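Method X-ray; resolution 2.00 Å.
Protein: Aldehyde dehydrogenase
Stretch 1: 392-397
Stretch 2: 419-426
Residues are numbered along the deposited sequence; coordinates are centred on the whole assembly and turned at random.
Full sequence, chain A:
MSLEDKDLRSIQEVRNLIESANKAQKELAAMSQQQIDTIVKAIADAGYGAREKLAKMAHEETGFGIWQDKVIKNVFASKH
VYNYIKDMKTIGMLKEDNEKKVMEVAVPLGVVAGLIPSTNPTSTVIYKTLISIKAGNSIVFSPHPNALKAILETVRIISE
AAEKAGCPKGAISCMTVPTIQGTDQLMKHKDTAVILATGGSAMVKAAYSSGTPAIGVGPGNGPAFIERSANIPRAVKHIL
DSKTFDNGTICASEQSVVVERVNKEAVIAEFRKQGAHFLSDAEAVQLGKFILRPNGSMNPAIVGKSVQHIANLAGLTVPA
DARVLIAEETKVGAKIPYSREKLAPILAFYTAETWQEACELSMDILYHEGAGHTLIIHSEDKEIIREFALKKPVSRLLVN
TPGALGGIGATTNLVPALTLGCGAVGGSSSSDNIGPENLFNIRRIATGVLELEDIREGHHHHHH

Stretch 1 392-397: KPVSRL
Stretch 2, residues 419-426: TLGCGAVG

Two segments of one chain of this aldehyde dehydrogenase run past each other in nearly opposite directions: the vector from CA of Pro393 to CA of Arg396 lies 166° from that of Leu420 to Val425. The contact is small, burying 260 Å² over both sides, and its register is set by two pairs, CA of Ser395 to CA of Cys422 at 6.0 Å and CA of Pro393 to CA of Val425 at 7.6 Å. No backbone-to-backbone hydrogen bond joins the segments; the cross-stretch hydrogen bonds both come from the side chain of Arg396.

The backbone of Arg396 is extended (phi/psi -134/119), in the strand that continues through Leu397 (-113/117; chi1 -148°, chi2 159°, t), and its CA-to-CB bond points toward the second stretch. The side chain takes chi1 54° (p), chi2 -161° (t), chi3 54° (p) and chi4 71°, a bent path that brings the guanidinium beside the carbonyl of Gly421. There both terminal nitrogens donate to one acceptor: NH1 of Arg396 lies 3.1 Å from O of Gly421, and NH2 of Arg396 lies 3.2 Å from the same O of Gly421, with N-H...O angles of 153° and 147°. The oxygen sits at the guanidinium edge, near its plane, as such a fork requires. Arginine suits the place because its planar group can offer two N-H bonds to a single carbonyl while NE and NH2 also bond elsewhere in the structure.

One face of the guanidinium is covered by Leu420, whose CB lies 3.6 Å from CZ of Arg396. Leu420 is extended (-108/104), with CB toward the first stretch and chi1 -51° (m), chi2 -175° (t); an aliphatic carbon can pack on the flat face without competing for the hydrogen bonds at the edge. Before it, Thr419 (-112/106; chi1 -65°, m) points its CA-to-CB bond away. Gly421 (-69/144) presents its carbonyl without a side chain of its own.

At Ser395 (-100/-21) the chain turns a corner, following the extended Val394 (-134/167; chi1 -64°, m), whose CA-to-CB bond points away. Ser395 points its CB toward the second stretch, 3.8 Å from O of Gly421, and chi1 -59° (m) leaves OG 3.3 Å from O of Cys422. That approach is not a hydrogen bond; the hydroxyl is satisfied elsewhere in the structure. The CA-to-CB bond of Cys422 (-97/-5; chi1 54°, p) points away, and its backbone meets Ser395. Gly423 follows at 69/-171, where positive phi favours glycine.

Ala424 (-61/-38), Val425 (-64/-31) and Gly426 (-95/5) follow, with a weak bond from N of Gly426 to O of Gly423 at 3.3 Å. A CB on Gly426 would clash with SG of Cys422. Val425, exposed, has chi1 74° (p) and brings CG1 to 4.3 Å from O of Pro393, a loose methyl-to-carbonyl contact. Pro393 (-78/71, C-gamma endo) lies in a tight bend, where N of Val394 bonds to O of Lys392 at 2.7 Å. Lys392 (-68/126; chi1 -58°, m; chi2 -68°, m; chi3 98°; chi4 58°, p) is out of reach.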

# COMPACT_ATOMS: atom_id res chain seq x y z
N LYS A 392 13.64 17.28 -5.31
CA LYS A 392 12.47 17.43 -6.19
C LYS A 392 11.36 16.46 -5.79
O LYS A 392 11.60 15.25 -5.71
CB LYS A 392 12.83 17.21 -7.67
CG LYS A 392 13.92 18.14 -8.26
CD LYS A 392 13.48 19.59 -8.39
CE LYS A 392 13.96 20.44 -7.22
NZ LYS A 392 15.44 20.49 -6.97
N PRO A 393 10.14 16.98 -5.54
CA PRO A 393 9.08 16.10 -5.01
C PRO A 393 8.44 15.21 -6.09
O PRO A 393 7.29 15.42 -6.49
CB PRO A 393 8.07 17.09 -4.42
CG PRO A 393 8.24 18.37 -5.25
CD PRO A 393 9.68 18.37 -5.73
N VAL A 394 9.20 14.23 -6.56
CA VAL A 394 8.74 13.28 -7.58
C VAL A 394 9.11 11.87 -7.15
O VAL A 394 9.91 11.69 -6.24
CB VAL A 394 9.33 13.55 -9.01
CG1 VAL A 394 8.86 14.90 -9.55
CG2 VAL A 394 10.85 13.44 -9.02
N SER A 395 8.54 10.88 -7.82
CA SER A 395 8.89 9.48 -7.56
C SER A 395 9.86 8.92 -8.59
O SER A 395 10.55 7.93 -8.33
CB SER A 395 7.63 8.62 -7.51
OG SER A 395 6.76 9.10 -6.50
N ARG A 396 9.90 9.56 -9.75
CA ARG A 396 10.85 9.17 -10.78
C ARG A 396 11.52 10.42 -11.34
O ARG A 396 10.86 11.31 -11.85
CB ARG A 396 10.19 8.29 -11.88
CG ARG A 396 8.95 8.90 -12.53
CD ARG A 396 8.04 7.91 -13.25
NE ARG A 396 7.61 6.79 -12.42
CZ ARG A 396 6.74 6.84 -11.41
NH1 ARG A 396 6.17 7.96 -11.03
NH2 ARG A 396 6.45 5.71 -10.75
N LEU A 397 12.83 10.50 -11.20
CA LEU A 397 13.57 11.62 -11.76
C LEU A 397 14.48 11.15 -12.88
O LEU A 397 15.41 10.38 -12.69
CB LEU A 397 14.36 12.36 -10.68
CG LEU A 397 14.55 13.87 -10.89
CD1 LEU A 397 14.85 14.49 -9.55
CD2 LEU A 397 15.65 14.18 -11.86
N THR A 419 1.70 1.63 -15.16
CA THR A 419 1.12 2.20 -13.93
C THR A 419 2.25 2.77 -13.06
O THR A 419 3.03 2.03 -12.46
CB THR A 419 0.21 1.20 -13.17
OG1 THR A 419 -0.92 0.91 -13.99
CG2 THR A 419 -0.29 1.77 -11.83
N LEU A 420 2.32 4.09 -13.05
CA LEU A 420 3.41 4.81 -12.43
C LEU A 420 2.86 5.45 -11.16
O LEU A 420 2.11 6.43 -11.23
CB LEU A 420 3.95 5.86 -13.43
CG LEU A 420 4.30 5.37 -14.85
CD1 LEU A 420 4.94 6.46 -15.71
CD2 LEU A 420 5.23 4.18 -14.83
N GLY A 421 3.18 4.87 -10.01
CA GLY A 421 2.64 5.38 -8.75
C GLY A 421 3.22 6.74 -8.41
O GLY A 421 4.38 7.00 -8.72
N CYS A 422 2.40 7.61 -7.82
CA CYS A 422 2.87 8.94 -7.41
C CYS A 422 3.26 9.01 -5.93
O CYS A 422 3.77 10.04 -5.47
CB CYS A 422 1.84 10.03 -7.75
SG CYS A 422 0.16 9.78 -7.13
N GLY A 423 3.04 7.91 -5.20
CA GLY A 423 3.38 7.90 -3.79
C GLY A 423 2.50 8.79 -2.95
O GLY A 423 1.49 9.34 -3.43
N ALA A 424 2.88 8.95 -1.69
CA ALA A 424 2.09 9.69 -0.72
C ALA A 424 1.87 11.16 -1.07
O ALA A 424 0.77 11.68 -0.85
CB ALA A 424 2.70 9.58 0.64
N VAL A 425 2.88 11.82 -1.63
CA VAL A 425 2.79 13.26 -1.93
C VAL A 425 1.71 13.53 -2.99
O VAL A 425 1.03 14.56 -2.94
CB VAL A 425 4.18 13.92 -2.27
CG1 VAL A 425 4.68 13.52 -3.63
CG2 VAL A 425 4.13 15.44 -2.13
N GLY A 426 1.50 12.57 -3.87
CA GLY A 426 0.42 12.64 -4.85
C GLY A 426 -0.86 11.93 -4.43
O GLY A 426 -1.79 11.86 -5.22